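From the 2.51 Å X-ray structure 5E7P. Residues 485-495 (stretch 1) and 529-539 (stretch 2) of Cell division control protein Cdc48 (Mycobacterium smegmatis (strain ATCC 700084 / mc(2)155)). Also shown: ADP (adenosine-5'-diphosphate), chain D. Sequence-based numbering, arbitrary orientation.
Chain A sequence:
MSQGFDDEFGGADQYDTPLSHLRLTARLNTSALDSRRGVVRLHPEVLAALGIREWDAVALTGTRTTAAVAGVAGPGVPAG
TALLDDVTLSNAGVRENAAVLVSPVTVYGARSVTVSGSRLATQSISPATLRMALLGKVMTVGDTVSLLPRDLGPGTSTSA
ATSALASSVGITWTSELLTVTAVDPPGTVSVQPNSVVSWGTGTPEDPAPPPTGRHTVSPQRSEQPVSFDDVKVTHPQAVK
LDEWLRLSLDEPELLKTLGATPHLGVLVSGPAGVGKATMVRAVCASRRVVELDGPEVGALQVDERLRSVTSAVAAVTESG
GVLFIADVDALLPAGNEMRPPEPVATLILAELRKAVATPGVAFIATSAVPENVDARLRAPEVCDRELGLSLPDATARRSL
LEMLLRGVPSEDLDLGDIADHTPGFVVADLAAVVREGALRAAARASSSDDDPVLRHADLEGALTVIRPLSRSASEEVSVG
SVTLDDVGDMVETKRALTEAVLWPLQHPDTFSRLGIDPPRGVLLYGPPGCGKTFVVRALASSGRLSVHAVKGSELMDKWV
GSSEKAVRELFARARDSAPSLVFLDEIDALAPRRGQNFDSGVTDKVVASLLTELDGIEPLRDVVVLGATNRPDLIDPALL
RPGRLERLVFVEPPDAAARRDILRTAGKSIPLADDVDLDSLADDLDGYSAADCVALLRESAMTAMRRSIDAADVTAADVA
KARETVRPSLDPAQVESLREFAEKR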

# COMPACT_ATOMS: atom_id res chain seq x y z
N ASP A 485 0.64 -16.42 -4.15
CA ASP A 485 -0.53 -17.30 -4.13
C ASP A 485 -1.63 -16.80 -5.07
O ASP A 485 -2.37 -17.59 -5.64
CB ASP A 485 -1.07 -17.45 -2.71
N ASP A 486 -1.72 -15.48 -5.21
CA ASP A 486 -2.72 -14.86 -6.08
C ASP A 486 -2.33 -15.04 -7.55
O ASP A 486 -3.13 -14.80 -8.45
CB ASP A 486 -2.87 -13.38 -5.75
CG ASP A 486 -3.21 -13.14 -4.29
OD1 ASP A 486 -4.03 -13.91 -3.74
OD2 ASP A 486 -2.66 -12.19 -3.70
N VAL A 487 -1.09 -15.46 -7.77
CA VAL A 487 -0.59 -15.71 -9.11
C VAL A 487 -0.77 -17.18 -9.48
O VAL A 487 -0.12 -18.05 -8.89
CB VAL A 487 0.90 -15.36 -9.23
CG1 VAL A 487 1.46 -15.88 -10.54
CG2 VAL A 487 1.12 -13.86 -9.09
N GLY A 488 -1.65 -17.44 -10.44
CA GLY A 488 -1.84 -18.79 -10.94
C GLY A 488 -0.73 -19.14 -11.91
O GLY A 488 -0.31 -18.30 -12.71
N ASP A 489 -0.25 -20.38 -11.84
CA ASP A 489 0.80 -20.87 -12.73
C ASP A 489 2.13 -20.12 -12.54
O ASP A 489 2.61 -19.96 -11.42
CB ASP A 489 0.33 -20.83 -14.19
CG ASP A 489 1.36 -21.38 -15.16
OD1 ASP A 489 1.76 -22.56 -15.01
OD2 ASP A 489 1.81 -20.60 -16.03
N MET A 490 2.70 -19.66 -13.65
CA MET A 490 4.04 -19.09 -13.75
C MET A 490 5.12 -19.84 -12.96
O MET A 490 6.03 -19.23 -12.40
CB MET A 490 4.01 -17.59 -13.42
CG MET A 490 3.05 -16.84 -14.34
SD MET A 490 3.44 -15.10 -14.52
CE MET A 490 2.10 -14.37 -13.59
N VAL A 491 5.02 -21.17 -12.95
CA VAL A 491 5.98 -22.03 -12.26
C VAL A 491 7.42 -21.72 -12.67
O VAL A 491 8.27 -21.46 -11.82
CB VAL A 491 5.69 -23.52 -12.53
CG1 VAL A 491 6.71 -24.41 -11.83
CG2 VAL A 491 4.27 -23.88 -12.09
N GLU A 492 7.69 -21.76 -13.97
CA GLU A 492 9.04 -21.53 -14.48
C GLU A 492 9.50 -20.09 -14.25
O GLU A 492 10.66 -19.85 -13.92
CB GLU A 492 9.13 -21.90 -15.96
CG GLU A 492 10.42 -21.46 -16.65
CD GLU A 492 11.67 -22.00 -15.97
OE1 GLU A 492 12.71 -21.31 -16.02
OE2 GLU A 492 11.63 -23.11 -15.40
N THR A 493 8.59 -19.13 -14.44
CA THR A 493 8.93 -17.73 -14.22
C THR A 493 9.21 -17.46 -12.74
O THR A 493 10.19 -16.80 -12.40
CB THR A 493 7.83 -16.79 -14.73
OG1 THR A 493 7.65 -16.97 -16.14
CG2 THR A 493 8.20 -15.34 -14.46
N LYS A 494 8.33 -17.96 -11.87
CA LYS A 494 8.54 -17.85 -10.43
C LYS A 494 9.88 -18.44 -10.03
O LYS A 494 10.62 -17.85 -9.25
CB LYS A 494 7.43 -18.58 -9.67
CG LYS A 494 6.10 -17.86 -9.63
CD LYS A 494 5.04 -18.75 -9.00
CE LYS A 494 3.73 -18.01 -8.80
NZ LYS A 494 2.71 -18.86 -8.13
N ARG A 495 10.18 -19.60 -10.59
CA ARG A 495 11.41 -20.32 -10.30
C ARG A 495 12.62 -19.47 -10.69
O ARG A 495 13.53 -19.27 -9.89
CB ARG A 495 11.42 -21.65 -11.07
CG ARG A 495 12.34 -22.73 -10.51
CD ARG A 495 13.74 -22.60 -11.08
NE ARG A 495 13.74 -22.51 -12.54
CZ ARG A 495 14.78 -22.10 -13.26
NH1 ARG A 495 15.90 -21.74 -12.67
NH2 ARG A 495 14.68 -22.05 -14.59
PB ADP D . 1.13 -6.81 -19.05
O1B ADP D . -0.16 -6.67 -19.83
O2B ADP D . 1.89 -5.51 -18.94
O3B ADP D . 1.98 -7.99 -19.46
PA ADP D . 0.41 -8.56 -16.89
O1A ADP D . 0.73 -9.61 -17.93
O2A ADP D . 1.11 -8.57 -15.56
O3A ADP D . 0.63 -7.09 -17.54
O5' ADP D . -1.16 -8.64 -16.59
C5' ADP D . -1.76 -7.86 -15.55
C4' ADP D . -3.08 -8.51 -15.14
O4' ADP D . -3.23 -9.79 -15.76
C3' ADP D . -3.13 -8.74 -13.64
O3' ADP D . -3.94 -7.75 -13.00
C2' ADP D . -3.74 -10.12 -13.46
O2' ADP D . -5.08 -10.02 -12.97
C1' ADP D . -3.75 -10.76 -14.84
N9 ADP D . -2.85 -11.94 -14.81
C8 ADP D . -1.72 -12.08 -15.53
N7 ADP D . -1.11 -13.26 -15.28
C5 ADP D . -1.86 -13.91 -14.36
C6 ADP D . -1.78 -15.21 -13.66
N6 ADP D . -0.76 -16.06 -13.89
N1 ADP D . -2.77 -15.51 -12.78
C2 ADP D . -3.78 -14.65 -12.54
N3 ADP D . -3.91 -13.46 -13.15
C4 ADP D . -3.00 -13.03 -14.06
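Stretch 2, residues 529-539: GCGKTFVVRAL

Stretch 2 begins as a loop around the ADP phosphates and runs into a helix that includes residues 534-539; its side chains F534, V535 and A538 are directed at stretch 1, which lies over them as an irregular segment leading into the helix 491-495. The contact buries 376 Å² and contains no hydrogen bond between the stretches; it is largely apolar packing, with a few carbonyl oxygens against side-chain atoms, and both stretches also bind ADP.

Along stretch 1, D486 is the first residue in contact: its carbonyl O lies 3.6 Å from F534 CE2, at the edge of the ring and near its plane. V487, with its chi1 in the t well, and V535 have the nearest CA atoms, 6.7 Å apart. V487 CG2 fits between two residues one helical turn apart, 3.5 Å from F534 CE2 and 3.6 Å from A538 CB. G488 turns its backbone to the adenine instead: G488 N donates to ADP N1 (3.2 Å) and G488 O accepts from ADP N6 (2.6 Å). At the alpha phosphate, F534 N donates to ADP O2A at 2.7 Å, while ADP C3' lies over one face of the F534 ring.

D489 makes no contact, and its positive phi leads into M490, the N-cap residue of the following helix. The M490 side chain reaches across to the start of stretch 2, with SD 3.6 Å from C530 O and CE 3.5 Å from G531 O; M490 CE also lies 3.7 Å from V535 CB. G531 leaves room for this methyl: an ideal CB there would sit 2.1 Å from M490 CE. In the helix, T493 CG2 approaches V535 CG1 at 4.0 Å, and K494 CG lies 4.1 Å from V535 CG2. The extended K494 side chain reaches back toward the beginning of its own stretch, where NZ donates to V487 O at 3.0 Å.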

# COMPACT_ATOMS: atom_id res chain seq x y z
N GLY A 529 -0.83 -9.32 -20.89
CA GLY A 529 -1.78 -10.14 -20.17
C GLY A 529 -1.28 -11.53 -19.83
O GLY A 529 -2.07 -12.47 -19.73
N CYS A 530 0.02 -11.67 -19.64
CA CYS A 530 0.61 -12.97 -19.31
C CYS A 530 1.34 -12.97 -17.97
O CYS A 530 1.94 -13.97 -17.58
CB CYS A 530 1.55 -13.42 -20.43
SG CYS A 530 0.70 -13.78 -21.97
N GLY A 531 1.27 -11.84 -17.27
CA GLY A 531 1.73 -11.77 -15.89
C GLY A 531 3.16 -11.31 -15.64
O GLY A 531 3.64 -11.41 -14.52
N LYS A 532 3.83 -10.82 -16.68
CA LYS A 532 5.20 -10.35 -16.53
C LYS A 532 5.33 -9.23 -15.50
O LYS A 532 6.33 -9.12 -14.81
CB LYS A 532 5.79 -9.92 -17.88
CG LYS A 532 4.83 -9.16 -18.76
CD LYS A 532 5.56 -8.44 -19.87
CE LYS A 532 6.28 -7.20 -19.34
NZ LYS A 532 5.32 -6.15 -18.88
N THR A 533 4.29 -8.40 -15.40
CA THR A 533 4.26 -7.37 -14.36
C THR A 533 3.64 -7.91 -13.08
O THR A 533 4.12 -7.65 -11.97
CB THR A 533 3.49 -6.11 -14.84
OG1 THR A 533 4.27 -5.43 -15.83
CG2 THR A 533 3.23 -5.16 -13.68
N PHE A 534 2.57 -8.69 -13.24
CA PHE A 534 1.83 -9.26 -12.11
C PHE A 534 2.73 -10.07 -11.18
O PHE A 534 2.65 -9.94 -9.96
CB PHE A 534 0.69 -10.13 -12.64
CG PHE A 534 -0.30 -10.53 -11.59
CD1 PHE A 534 -0.84 -9.60 -10.73
CD2 PHE A 534 -0.72 -11.85 -11.49
CE1 PHE A 534 -1.76 -9.96 -9.77
CE2 PHE A 534 -1.64 -12.22 -10.53
CZ PHE A 534 -2.16 -11.28 -9.67
N VAL A 535 3.58 -10.90 -11.76
CA VAL A 535 4.45 -11.77 -10.96
C VAL A 535 5.54 -10.99 -10.21
O VAL A 535 5.97 -11.40 -9.14
CB VAL A 535 5.06 -12.91 -11.82
CG1 VAL A 535 6.14 -12.37 -12.74
CG2 VAL A 535 5.59 -14.01 -10.92
N VAL A 536 5.97 -9.87 -10.78
CA VAL A 536 6.98 -9.03 -10.13
C VAL A 536 6.40 -8.39 -8.87
O VAL A 536 7.07 -8.29 -7.85
CB VAL A 536 7.49 -7.93 -11.08
CG1 VAL A 536 8.42 -6.98 -10.34
CG2 VAL A 536 8.21 -8.54 -12.25
N ARG A 537 5.15 -7.95 -8.96
CA ARG A 537 4.47 -7.35 -7.82
C ARG A 537 4.23 -8.38 -6.72
O ARG A 537 4.27 -8.05 -5.54
CB ARG A 537 3.15 -6.72 -8.26
CG ARG A 537 3.32 -5.41 -9.01
CD ARG A 537 2.02 -4.99 -9.66
NE ARG A 537 2.11 -3.68 -10.31
CZ ARG A 537 1.17 -3.18 -11.11
NH1 ARG A 537 1.31 -1.98 -11.65
NH2 ARG A 537 0.08 -3.90 -11.37
N ALA A 538 3.98 -9.62 -7.12
CA ALA A 538 3.81 -10.71 -6.16
C ALA A 538 5.14 -11.02 -5.49
O ALA A 538 5.20 -11.29 -4.29
CB ALA A 538 3.26 -11.94 -6.86
N LEU A 539 6.20 -10.99 -6.29
CA LEU A 539 7.55 -11.24 -5.83
C LEU A 539 7.98 -10.16 -4.84
O LEU A 539 8.67 -10.43 -3.85
CB LEU A 539 8.50 -11.23 -7.03
CG LEU A 539 9.91 -11.78 -6.82
CD1 LEU A 539 9.88 -13.30 -6.79
CD2 LEU A 539 10.84 -11.26 -7.91